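Local coordinates for protein chloromuconate cycloisomerase (Rhodococcus opacus, PDB 4M0X) that is a manganese-binding cycloisomerase of the enolase superfamily, with an N-terminal capping domain and a TIM-barrel domain that holds the metal, at residues A[8-13]-A[32-37]; A[166-171]-A[193-198]; A[244-249]-A[263-268]; A[269-274]-A[312-317]. All coordinates share one frame; numbering follows the deposited sequence.

Contact 1: residues A[8-13]-A[32-37]; sequences MSATIV and SIVLVR
Six backbone hydrogen bonds join strands 8-13 and 32-37, which run antiparallel with their axes 4.3 Å apart at closest approach. The hydrogen-bonded pairs are Ser9 with Arg37, Thr11 with Leu35 and Val13 with Ile33. The bond from Ser9 N to Arg37 O is the less certain one. The straightest bond runs from Val13 N to Ile33 O, 2.7 Å long with 177° at the hydrogen. It lies nearly along the C=O axis. Leu35 N reaches Thr11 O from above the carbonyl plane. Ala10-Val36 and Ile12-Val34 are the non-hydrogen-bonded pairs.

One water adds a polar link on the face of Ser9, Thr11 and Leu35. It donates to Leu35 O at 2.7 Å and is hydrogen-bonded to Ser9 OG and Thr11 OG1. A chi1 of -57° sets Thr11 OG1 beside its backbone N, where it meets the water.

The two strands belong to the antiparallel sheet of the enolase-type N-terminal domain, the cap of the barrel in this superfamily. Strand 45-51 pairs with the other edge of 32-37.

Apolar contacts differ on the two faces. On one, Ala10 CB meets Val34 CG1 at 3.7 Å and also touches Val36 CG2. The Met8 and Val36 side chains cross obliquely, CG to CG1 4.0 Å. Helix 63-74 packs on this face. On the other, Val13 CB meets Ile33 CG1 at 3.8 Å, and Val13 lies alongside Leu35. Helix 362-368 packs there through Leu365.

The charged group is Arg37. Its CB lies 3.5 Å from Ser9 OG, while its guanidinium leads away to salt bridges with Glu45 and Glu362.

Contact 2: residues A[166-171]-A[193-198]; sequences FKMGAE and VIVDPN. With MN (manganese (II) ion), chain C.
Strands 163-167 and 192-196 run parallel here, with Phe166 opposite Val195 and Lys167 opposite Asp196, and hydrogen bonds from Phe166 N to Ile194 O and from Asp196 N to Phe166 O, each 3.0 Å. Asp196 N lies nearly on the C=O axis of Phe166. Past the strand end, Met168 N still bonds Asp196 O, from above the carbonyl plane.

On the face of Phe166 and Val195 the contact is apolar. Val193 CG1 meets the ring of Phe166 at its edge, in plane, 3.4 Å from CD2. Met168 and Val195 lie side by side, with Met168 SD 3.8 Å from Val195 CB. Val180 of helix 173-183 also touches Met168.

The other face is polar. Asp196 CG is anti to the backbone N (chi1 -166°), and OD2 binds manganese at 2.1 Å. Lys167 lies alongside, its chain bent at three torsions, and its NZ forms a salt bridge with Asp196 OD2, with a weak hydrogen bond of 3.3 Å. This positive charge would help to balance the buried carboxylate. Asp196 OD1 takes Asn198 N from above the carboxylate plane, which closes an Asx turn and helps fix the rotation of the carboxylate. OD1 also accepts from a metal-bound water. Asn198 OD1 accepts from the second such water, and its ND2 bonds weakly to Met168 O. Asn198 is thus a second-shell residue.

Glu222 and Asp247 complete the protein ligands. The arrangement is a beta-alpha-beta unit of a TIM barrel, with the metal site at the C-terminal ends of the strands, as in the enolase superfamily.

Contact 3: residues A[244-249]-A[263-268]; sequences IMADES and GAVSAF. With MN (manganese (II) ion), chain C.
The strand part of this contact is tight and wholly buried. Ile244 O accepts two backbone bonds, one from Ser266 N at 2.6 Å in the carbonyl plane and one from Ala267 N, above that plane. Ala246 N then bonds Ala267 O at 3.0 Å. Ser266 OG, anti to its carbonyl carbon (chi1 -58°), adds a weak bond from Ile244 N. Ile244 CG2 meets Val265 CG1 at 3.8 Å, the two side chains crossing at about a right angle. Val265 CG2 lies 3.9 Å from Ala246 CB, which also touches Phe268 CD1. Leu259 of helix 253-262 packs on both Ala246 and Phe268.

Past Ala246 the segments part. Asp247 and Glu248 do not touch 263-268, and turn to the hydrated metal instead. Asp247 CG is anti to the backbone N (chi1 172°), and OD2 binds manganese at 2.2 Å. Glu248 reaches the ion only through water: OE1 accepts from one metal-bound water at 2.6 Å and OE2 from the other.

Asp247 OD1 has a salt bridge to Lys271, so its charge is probably balanced by both the lysine and the ion. Both would probably keep Asp247 ionised. Asp247 is thus a first-shell ligand, and Glu248 a second-shell residue that holds the two metal-bound waters.

Contact 4: residues A[269-274]-A[312-317]; sequences AIKIPK and QLYGTM
A strand end of the TIM barrel and the C-terminal part of a later helix, 304-316, meet in this buried contact. Leu313 and Tyr314 of the helix, and Met317 just past its end, reach across by their side chains. The nearest CA atoms, those of Ile270 and Tyr314, are 8.5 Å apart. Leu313 CG is anti to the backbone N (chi1 172°), which carries CD2 to 3.7 Å from Ile272 CG1. These two side chains slide past each other in opposite directions. Leu313 CD2 also touches Ile270 CG2. The Met317 chain bends at chi3 (66°), and its CE meets Ile270 CG1 at 3.9 Å, the two side chains crossing obliquely.

Tyr314 reaches out beside these apolar pairs, its OH 3.0 Å from Ile270 O. A bridging water donates to Tyr314 OH at 2.6 Å and accepts from Ile272 N at 2.9 Å. It thereby satisfies a backbone N-H just past the strand. Tyr314 OH is hydrogen-bonded to Ala298 O. Within the helix end, Thr316 OG1 donates to a lone pair of Leu313 O.

The Lys271 side chain leaves the backbone away from the helix. Its NZ is hydrogen-bonded to Ala299 O and salt-bridged to Asp247. Helix 278-291 flanks the contact through Leu278, which touches both Ile272 and Leu313, and Ile270 bonds through its backbone to strand 294-297.

How the contacts relate
From the N terminus, contact 1 closes an 18-residue connection that includes strand 20-22, joining two strands of the N-terminal domain. The other three follow in series inside the barrel domain, and none nests in or crosses another. Contacts 2 and 3 each close a beta-alpha-beta unit, around helices 173-183 and 253-262. Contact 4 closes a longer loop of 37 residues, from the end of strand 267-270 to helix 304-316. Contacts 2 and 3 share the manganese and its two waters. Contacts 3 and 4 share strand 267-270 and the Asp247-Lys271 salt bridge. Contact 1 stands apart, its centre about 30 Å from that of contact 2 and across the chain's centre.

Contact 1: residues A[8-13]-A[32-37]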
loop_
_atom_site.group_PDB
_atom_site.type_symbol
_atom_site.label_atom_id
_atom_site.label_comp_id
_atom_site.label_asym_id
_atom_site.label_seq_id
_atom_site.Cartn_x
_atom_site.Cartn_y
_atom_site.Cartn_z
ATOM N N MET A 8 9.050 49.647 -13.116
ATOM C CA MET A 8 9.710 48.560 -12.431
ATOM C C MET A 8 11.032 48.354 -13.139
ATOM O O MET A 8 11.057 48.064 -14.334
ATOM C CB MET A 8 8.871 47.286 -12.474
ATOM C CG MET A 8 9.615 46.060 -11.950
ATOM S SD MET A 8 8.617 44.564 -11.910
ATOM C CE MET A 8 8.317 44.223 -13.643
ATOM N N SER A 9 12.120 48.534 -12.398
ATOM C CA SER A 9 13.475 48.278 -12.895
ATOM C C SER A 9 14.101 47.057 -12.200
ATOM O O SER A 9 13.809 46.761 -11.027
ATOM C CB SER A 9 14.342 49.492 -12.652
ATOM O OG SER A 9 14.567 49.627 -11.262
ATOM N N ALA A 10 14.965 46.357 -12.929
ATOM C CA ALA A 10 15.690 45.206 -12.408
ATOM C C ALA A 10 17.205 45.349 -12.698
ATOM O O ALA A 10 17.658 45.195 -13.848
ATOM C CB ALA A 10 15.126 43.924 -13.002
ATOM N N THR A 11 17.970 45.641 -11.653
ATOM C CA THR A 11 19.383 45.994 -11.769
ATOM C C THR A 11 20.263 44.966 -11.069
ATOM O O THR A 11 20.095 44.705 -9.851
ATOM C CB THR A 11 19.685 47.296 -11.015
ATOM O OG1 THR A 11 18.856 48.363 -11.503
ATOM C CG2 THR A 11 21.160 47.646 -11.124
ATOM N N ILE A 12 21.220 44.435 -11.828
ATOM C CA ILE A 12 22.172 43.446 -11.348
ATOM C C ILE A 12 23.210 44.132 -10.407
ATOM O O ILE A 12 23.889 45.087 -10.797
ATOM C CB ILE A 12 22.788 42.694 -12.558
ATOM C CG1 ILE A 12 21.682 42.015 -13.377
ATOM C CG2 ILE A 12 23.814 41.650 -12.157
ATOM C CD1 ILE A 12 22.097 41.646 -14.800
ATOM N N VAL A 13 23.295 43.662 -9.162
ATOM C CA VAL A 13 24.206 44.239 -8.168
ATOM C C VAL A 13 25.237 43.220 -7.662
ATOM O O VAL A 13 24.911 42.046 -7.413
ATOM C CB VAL A 13 23.420 44.745 -6.948
ATOM C CG1 VAL A 13 24.382 45.293 -5.886
ATOM C CG2 VAL A 13 22.355 45.731 -7.363
ATOM N N SER A 32 25.654 38.218 -5.607
ATOM C CA SER A 32 25.098 38.799 -6.806
ATOM C C SER A 32 23.609 38.727 -6.733
ATOM O O SER A 32 23.045 37.659 -6.511
ATOM C CB SER A 32 25.595 38.051 -8.031
ATOM O OG SER A 32 26.886 38.513 -8.409
ATOM N N ILE A 33 22.964 39.871 -6.888
ATOM C CA ILE A 33 21.518 39.931 -6.785
ATOM C C ILE A 33 20.990 40.753 -7.936
ATOM O O ILE A 33 21.730 41.544 -8.535
ATOM C CB ILE A 33 21.050 40.535 -5.437
ATOM C CG1 ILE A 33 21.218 42.052 -5.420
ATOM C CG2 ILE A 33 21.784 39.886 -4.258
ATOM C CD1 ILE A 33 20.514 42.747 -4.270
ATOM N N VAL A 34 19.727 40.548 -8.274
ATOM C CA VAL A 34 19.041 41.510 -9.091
ATOM C C VAL A 34 18.247 42.335 -8.089
ATOM O O VAL A 34 17.466 41.774 -7.311
ATOM C CB VAL A 34 18.113 40.827 -10.133
ATOM C CG1 VAL A 34 17.419 41.859 -11.007
ATOM C CG2 VAL A 34 18.899 39.873 -11.019
ATOM N N LEU A 35 18.438 43.649 -8.057
ATOM C CA LEU A 35 17.543 44.460 -7.209
ATOM C C LEU A 35 16.301 44.965 -7.957
ATOM O O LEU A 35 16.424 45.728 -8.904
ATOM C CB LEU A 35 18.268 45.620 -6.516
ATOM C CG LEU A 35 17.228 46.307 -5.637
ATOM C CD1 LEU A 35 17.388 45.865 -4.201
ATOM C CD2 LEU A 35 17.269 47.816 -5.751
ATOM N N VAL A 36 15.113 44.524 -7.551
ATOM C CA VAL A 36 13.872 44.955 -8.238
ATOM C C VAL A 36 13.254 46.155 -7.554
ATOM O O VAL A 36 13.297 46.265 -6.321
ATOM C CB VAL A 36 12.844 43.843 -8.380
ATOM C CG1 VAL A 36 11.471 44.415 -8.749
ATOM C CG2 VAL A 36 13.308 42.872 -9.444
ATOM N N ARG A 37 12.730 47.075 -8.364
ATOM C CA ARG A 37 12.125 48.287 -7.845
ATOM C C ARG A 37 10.828 48.529 -8.504
ATOM O O ARG A 37 10.700 48.418 -9.727
ATOM C CB ARG A 37 13.013 49.482 -8.074
ATOM C CG ARG A 37 14.193 49.477 -7.135
ATOM C CD ARG A 37 15.199 50.456 -7.676
ATOM N NE ARG A 37 14.975 51.782 -7.122
ATOM C CZ ARG A 37 15.663 52.848 -7.480
ATOM N NH1 ARG A 37 16.593 52.727 -8.420
ATOM N NH2 ARG A 37 15.391 54.009 -6.911
HETATM O O HOH W 1 16.461 48.076 -10.138
#

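Contact 2: residues A[166-171]-A[193-198]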
loop_
_atom_site.group_PDB
_atom_site.type_symbol
_atom_site.label_atom_id
_atom_site.label_comp_id
_atom_site.label_asym_id
_atom_site.label_seq_id
_atom_site.Cartn_x
_atom_site.Cartn_y
_atom_site.Cartn_z
ATOM N N PHE A 166 27.336 22.528 8.307
ATOM C CA PHE A 166 28.501 22.248 7.485
ATOM C C PHE A 166 28.083 22.121 6.048
ATOM O O PHE A 166 27.238 21.275 5.706
ATOM C CB PHE A 166 29.169 20.947 7.910
ATOM C CG PHE A 166 29.957 21.066 9.159
ATOM C CD1 PHE A 166 31.287 21.422 9.111
ATOM C CD2 PHE A 166 29.366 20.829 10.379
ATOM C CE1 PHE A 166 32.017 21.540 10.277
ATOM C CE2 PHE A 166 30.088 20.922 11.545
ATOM C CZ PHE A 166 31.414 21.285 11.499
ATOM N N LYS A 167 28.658 22.965 5.200
ATOM C CA LYS A 167 28.295 22.914 3.797
ATOM C C LYS A 167 29.138 21.770 3.247
ATOM O O LYS A 167 30.298 21.644 3.627
ATOM C CB LYS A 167 28.551 24.259 3.105
ATOM C CG LYS A 167 27.434 24.691 2.164
ATOM C CD LYS A 167 26.484 25.737 2.776
ATOM C CE LYS A 167 24.986 25.461 2.493
ATOM N NZ LYS A 167 24.630 24.639 1.283
ATOM N N MET A 168 28.535 20.904 2.426
ATOM C CA MET A 168 29.199 19.672 1.922
ATOM C C MET A 168 28.986 19.436 0.429
ATOM O O MET A 168 28.251 20.166 -0.233
ATOM C CB MET A 168 28.759 18.430 2.732
ATOM C CG MET A 168 29.259 18.461 4.170
ATOM S SD MET A 168 29.103 16.997 5.213
ATOM C CE MET A 168 30.051 15.805 4.290
ATOM N N GLY A 169 29.650 18.416 -0.097
ATOM C CA GLY A 169 29.437 17.985 -1.477
ATOM C C GLY A 169 30.449 18.444 -2.511
ATOM O O GLY A 169 30.291 18.170 -3.699
ATOM N N ALA A 170 31.488 19.145 -2.080
ATOM C CA ALA A 170 32.466 19.669 -3.027
ATOM C C ALA A 170 33.577 18.668 -3.351
ATOM O O ALA A 170 34.423 18.937 -4.208
ATOM C CB ALA A 170 33.060 20.983 -2.526
ATOM N N GLU A 171 33.573 17.528 -2.666
ATOM C CA GLU A 171 34.693 16.606 -2.697
ATOM C C GLU A 171 34.116 15.268 -2.325
ATOM O O GLU A 171 33.017 15.228 -1.809
ATOM C CB GLU A 171 35.772 17.038 -1.691
ATOM C CG GLU A 171 35.272 17.385 -0.295
ATOM C CD GLU A 171 36.382 17.389 0.752
ATOM O OE1 GLU A 171 36.695 18.470 1.320
ATOM O OE2 GLU A 171 36.940 16.302 1.026
ATOM N N VAL A 193 23.971 20.418 14.840
ATOM C CA VAL A 193 24.752 20.441 13.614
ATOM C C VAL A 193 23.944 19.870 12.469
ATOM O O VAL A 193 23.553 18.705 12.515
ATOM C CB VAL A 193 26.036 19.630 13.723
ATOM C CG1 VAL A 193 26.871 19.825 12.460
ATOM C CG2 VAL A 193 26.811 20.032 14.969
ATOM N N ILE A 194 23.673 20.697 11.463
ATOM C CA ILE A 194 23.143 20.225 10.205
ATOM C C ILE A 194 24.310 19.926 9.280
ATOM O O ILE A 194 25.300 20.638 9.311
ATOM C CB ILE A 194 22.328 21.327 9.519
ATOM C CG1 ILE A 194 21.098 21.663 10.338
ATOM C CG2 ILE A 194 21.970 20.942 8.077
ATOM C CD1 ILE A 194 20.608 23.069 10.087
ATOM N N VAL A 195 24.188 18.897 8.441
ATOM C CA VAL A 195 25.082 18.756 7.261
ATOM C C VAL A 195 24.298 18.818 5.938
ATOM O O VAL A 195 23.240 18.174 5.792
ATOM C CB VAL A 195 25.947 17.471 7.315
ATOM C CG1 VAL A 195 26.809 17.459 8.567
ATOM C CG2 VAL A 195 25.090 16.230 7.261
ATOM N N ASP A 196 24.811 19.607 4.996
ATOM C CA ASP A 196 24.136 19.853 3.713
ATOM C C ASP A 196 24.975 19.534 2.464
ATOM O O ASP A 196 25.700 20.395 1.965
ATOM C CB ASP A 196 23.665 21.296 3.638
ATOM C CG ASP A 196 22.696 21.512 2.509
ATOM O OD1 ASP A 196 22.456 20.533 1.785
ATOM O OD2 ASP A 196 22.175 22.637 2.338
ATOM N N PRO A 197 24.889 18.290 1.968
ATOM C CA PRO A 197 25.550 17.868 0.746
ATOM C C PRO A 197 24.889 18.415 -0.521
ATOM O O PRO A 197 25.338 18.120 -1.614
ATOM C CB PRO A 197 25.372 16.348 0.763
ATOM C CG PRO A 197 25.033 15.999 2.165
ATOM C CD PRO A 197 24.266 17.160 2.675
ATOM N N ASN A 198 23.814 19.175 -0.404
ATOM C CA ASN A 198 23.212 19.770 -1.578
ATOM C C ASN A 198 22.734 18.723 -2.560
ATOM O O ASN A 198 22.800 18.912 -3.773
ATOM C CB ASN A 198 24.187 20.745 -2.239
ATOM C CG ASN A 198 24.373 22.020 -1.417
ATOM O OD1 ASN A 198 23.457 22.831 -1.333
ATOM N ND2 ASN A 198 25.557 22.200 -0.806
HETATM MN MN MN C . 20.477 23.558 1.494
HETATM O O HOH W 2 20.287 21.578 0.502
HETATM O O HOH W 3 21.284 23.815 -0.850
#

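Contact 3: residues A[244-249]-A[263-268]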
loop_
_atom_site.group_PDB
_atom_site.type_symbol
_atom_site.label_atom_id
_atom_site.label_comp_id
_atom_site.label_asym_id
_atom_site.label_seq_id
_atom_site.Cartn_x
_atom_site.Cartn_y
_atom_site.Cartn_z
ATOM N N ILE A 244 15.803 14.083 8.678
ATOM C CA ILE A 244 16.152 14.497 7.328
ATOM C C ILE A 244 15.327 15.736 6.949
ATOM O O ILE A 244 14.084 15.731 7.045
ATOM C CB ILE A 244 15.779 13.365 6.338
ATOM C CG1 ILE A 244 16.447 12.061 6.729
ATOM C CG2 ILE A 244 16.118 13.715 4.897
ATOM C CD1 ILE A 244 17.954 12.145 6.698
ATOM N N MET A 245 16.004 16.766 6.457
ATOM C CA MET A 245 15.340 17.961 5.976
ATOM C C MET A 245 15.359 18.117 4.452
ATOM O O MET A 245 16.400 18.030 3.814
ATOM C CB MET A 245 16.007 19.145 6.614
ATOM C CG MET A 245 15.537 20.510 6.169
ATOM S SD MET A 245 15.879 21.665 7.513
ATOM C CE MET A 245 17.666 21.693 7.609
ATOM N N ALA A 246 14.191 18.370 3.884
ATOM C CA ALA A 246 14.068 18.723 2.502
ATOM C C ALA A 246 14.409 20.193 2.321
ATOM O O ALA A 246 13.979 21.051 3.111
ATOM C CB ALA A 246 12.655 18.459 2.045
ATOM N N ASP A 247 15.185 20.482 1.284
ATOM C CA ASP A 247 15.464 21.841 0.883
ATOM C C ASP A 247 15.113 21.893 -0.605
ATOM O O ASP A 247 13.959 22.199 -0.945
ATOM C CB ASP A 247 16.918 22.235 1.168
ATOM C CG ASP A 247 17.291 23.607 0.577
ATOM O OD1 ASP A 247 16.375 24.324 0.099
ATOM O OD2 ASP A 247 18.492 23.964 0.567
ATOM N N GLU A 248 16.073 21.550 -1.476
ATOM C CA GLU A 248 15.849 21.463 -2.934
ATOM C C GLU A 248 14.584 20.684 -3.310
ATOM O O GLU A 248 14.023 20.904 -4.382
ATOM C CB GLU A 248 17.017 20.741 -3.621
ATOM C CG GLU A 248 18.315 21.514 -3.803
ATOM C CD GLU A 248 19.209 21.410 -2.586
ATOM O OE1 GLU A 248 18.707 21.096 -1.452
ATOM O OE2 GLU A 248 20.427 21.649 -2.758
ATOM N N SER A 249 14.171 19.744 -2.448
ATOM C CA SER A 249 13.010 18.902 -2.691
ATOM C C SER A 249 11.699 19.609 -2.410
ATOM O O SER A 249 10.670 19.175 -2.935
ATOM C CB SER A 249 13.080 17.618 -1.862
ATOM O OG SER A 249 13.994 16.669 -2.411
ATOM N N GLY A 263 5.878 10.610 3.436
ATOM C CA GLY A 263 6.511 10.392 4.735
ATOM C C GLY A 263 8.007 10.388 4.539
ATOM O O GLY A 263 8.742 9.761 5.289
ATOM N N ALA A 264 8.436 11.147 3.534
ATOM C CA ALA A 264 9.814 11.151 3.058
ATOM C C ALA A 264 10.831 12.034 3.811
ATOM O O ALA A 264 12.033 11.884 3.592
ATOM C CB ALA A 264 9.850 11.481 1.559
ATOM N N VAL A 265 10.380 12.950 4.661
ATOM C CA VAL A 265 11.320 13.786 5.390
ATOM C C VAL A 265 10.813 14.215 6.767
ATOM O O VAL A 265 9.632 14.108 7.065
ATOM C CB VAL A 265 11.742 15.061 4.587
ATOM C CG1 VAL A 265 12.730 14.752 3.462
ATOM C CG2 VAL A 265 10.539 15.824 4.073
ATOM N N SER A 266 11.714 14.753 7.586
ATOM C CA SER A 266 11.363 15.209 8.925
ATOM C C SER A 266 11.037 16.692 8.968
ATOM O O SER A 266 10.280 17.131 9.860
ATOM C CB SER A 266 12.517 14.931 9.910
ATOM O OG SER A 266 12.838 13.563 9.949
ATOM N N ALA A 267 11.639 17.464 8.058
ATOM C CA ALA A 267 11.472 18.912 8.055
ATOM C C ALA A 267 11.501 19.604 6.686
ATOM O O ALA A 267 11.874 19.022 5.672
ATOM C CB ALA A 267 12.480 19.546 8.970
ATOM N N PHE A 268 11.085 20.866 6.680
ATOM C CA PHE A 268 11.243 21.729 5.523
ATOM C C PHE A 268 12.265 22.804 5.818
ATOM O O PHE A 268 12.308 23.337 6.926
ATOM C CB PHE A 268 9.907 22.368 5.117
ATOM C CG PHE A 268 8.895 21.373 4.621
ATOM C CD1 PHE A 268 9.286 20.104 4.208
ATOM C CD2 PHE A 268 7.560 21.709 4.540
ATOM C CE1 PHE A 268 8.360 19.190 3.755
ATOM C CE2 PHE A 268 6.623 20.826 4.047
ATOM C CZ PHE A 268 7.019 19.556 3.661
HETATM MN MN MN C . 20.477 23.558 1.494
HETATM O O HOH W 3 21.284 23.815 -0.850
HETATM O O HOH W 2 20.287 21.578 0.502
#

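Contact 4: residues A[269-274]-A[312-317]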
loop_
_atom_site.group_PDB
_atom_site.type_symbol
_atom_site.label_atom_id
_atom_site.label_comp_id
_atom_site.label_asym_id
_atom_site.label_seq_id
_atom_site.Cartn_x
_atom_site.Cartn_y
_atom_site.Cartn_z
ATOM N N ALA A 269 13.111 23.104 4.840
ATOM C CA ALA A 269 13.880 24.333 4.879
ATOM C C ALA A 269 13.017 25.362 4.159
ATOM O O ALA A 269 12.731 25.211 2.980
ATOM C CB ALA A 269 15.201 24.138 4.169
ATOM N N ILE A 270 12.569 26.386 4.876
ATOM C CA ILE A 270 11.724 27.402 4.272
ATOM C C ILE A 270 12.563 28.589 3.778
ATOM O O ILE A 270 13.468 29.048 4.480
ATOM C CB ILE A 270 10.649 27.865 5.266
ATOM C CG1 ILE A 270 9.881 26.658 5.822
ATOM C CG2 ILE A 270 9.730 28.899 4.619
ATOM C CD1 ILE A 270 8.945 25.980 4.841
ATOM N N LYS A 271 12.272 29.072 2.565
ATOM C CA LYS A 271 13.075 30.110 1.900
ATOM C C LYS A 271 12.183 30.751 0.881
ATOM O O LYS A 271 11.542 30.028 0.140
ATOM C CB LYS A 271 14.228 29.505 1.110
ATOM C CG LYS A 271 15.430 28.995 1.871
ATOM C CD LYS A 271 16.626 28.885 0.922
ATOM C CE LYS A 271 16.828 27.481 0.377
ATOM N NZ LYS A 271 17.999 26.804 1.004
ATOM N N ILE A 272 12.170 32.083 0.812
ATOM C CA ILE A 272 11.303 32.788 -0.121
ATOM C C ILE A 272 11.639 32.611 -1.620
ATOM O O ILE A 272 10.784 32.153 -2.379
ATOM C CB ILE A 272 11.121 34.267 0.260
ATOM C CG1 ILE A 272 10.323 34.359 1.544
ATOM C CG2 ILE A 272 10.357 35.023 -0.822
ATOM C CD1 ILE A 272 10.052 35.772 1.992
ATOM N N PRO A 273 12.878 32.945 -2.046
ATOM C CA PRO A 273 13.231 32.904 -3.474
ATOM C C PRO A 273 12.814 31.599 -4.152
ATOM O O PRO A 273 12.140 31.592 -5.170
ATOM C CB PRO A 273 14.762 32.987 -3.454
ATOM C CG PRO A 273 15.095 33.631 -2.169
ATOM C CD PRO A 273 14.084 33.087 -1.211
ATOM N N LYS A 274 13.220 30.499 -3.555
ATOM C CA LYS A 274 12.988 29.184 -4.099
ATOM C C LYS A 274 11.494 28.776 -4.224
ATOM O O LYS A 274 11.170 27.877 -5.005
ATOM C CB LYS A 274 13.866 28.198 -3.318
ATOM C CG LYS A 274 13.239 26.938 -2.799
ATOM C CD LYS A 274 13.283 26.865 -1.284
ATOM C CE LYS A 274 13.404 25.398 -0.895
ATOM N NZ LYS A 274 13.151 25.066 0.527
ATOM N N GLN A 312 11.121 38.626 8.726
ATOM C CA GLN A 312 9.754 38.879 9.146
ATOM C C GLN A 312 8.893 37.623 8.970
ATOM O O GLN A 312 8.198 37.211 9.899
ATOM C CB GLN A 312 9.169 40.095 8.429
ATOM C CG GLN A 312 9.525 41.397 9.115
ATOM C CD GLN A 312 8.995 42.615 8.395
ATOM O OE1 GLN A 312 7.873 42.614 7.878
ATOM N NE2 GLN A 312 9.797 43.667 8.359
ATOM N N LEU A 313 8.955 37.012 7.791
ATOM C CA LEU A 313 8.284 35.731 7.558
ATOM C C LEU A 313 8.522 34.777 8.727
ATOM O O LEU A 313 7.573 34.338 9.405
ATOM C CB LEU A 313 8.781 35.092 6.259
ATOM C CG LEU A 313 8.290 33.668 6.008
ATOM C CD1 LEU A 313 6.772 33.650 5.844
ATOM C CD2 LEU A 313 8.954 33.093 4.774
ATOM N N TYR A 314 9.808 34.489 8.968
ATOM C CA TYR A 314 10.232 33.529 9.980
ATOM C C TYR A 314 9.718 33.929 11.357
ATOM O O TYR A 314 9.353 33.076 12.148
ATOM C CB TYR A 314 11.747 33.368 9.978
ATOM C CG TYR A 314 12.382 33.011 8.635
ATOM C CD1 TYR A 314 11.601 32.633 7.544
ATOM C CD2 TYR A 314 13.782 33.002 8.473
ATOM C CE1 TYR A 314 12.175 32.294 6.328
ATOM C CE2 TYR A 314 14.362 32.658 7.246
ATOM C CZ TYR A 314 13.547 32.312 6.177
ATOM O OH TYR A 314 14.068 31.961 4.941
ATOM N N GLY A 315 9.668 35.222 11.639
ATOM C CA GLY A 315 9.040 35.695 12.862
ATOM C C GLY A 315 7.511 35.527 12.925
ATOM O O GLY A 315 6.938 35.489 14.032
ATOM N N THR A 316 6.829 35.459 11.779
ATOM C CA THR A 316 5.400 35.208 11.835
ATOM C C THR A 316 5.126 33.726 12.011
ATOM O O THR A 316 4.066 33.343 12.425
ATOM C CB THR A 316 4.581 35.733 10.612
ATOM O OG1 THR A 316 4.747 34.879 9.480
ATOM C CG2 THR A 316 4.930 37.167 10.234
ATOM N N MET A 317 6.097 32.892 11.677
ATOM C CA MET A 317 5.876 31.450 11.559
ATOM C C MET A 317 5.721 30.751 12.903
ATOM O O MET A 317 6.394 31.118 13.874
ATOM C CB MET A 317 7.031 30.843 10.797
ATOM C CG MET A 317 6.810 30.836 9.307
ATOM S SD MET A 317 8.326 30.384 8.440
ATOM C CE MET A 317 8.622 28.690 8.913
HETATM O O HOH W 4 13.876 33.301 2.743
#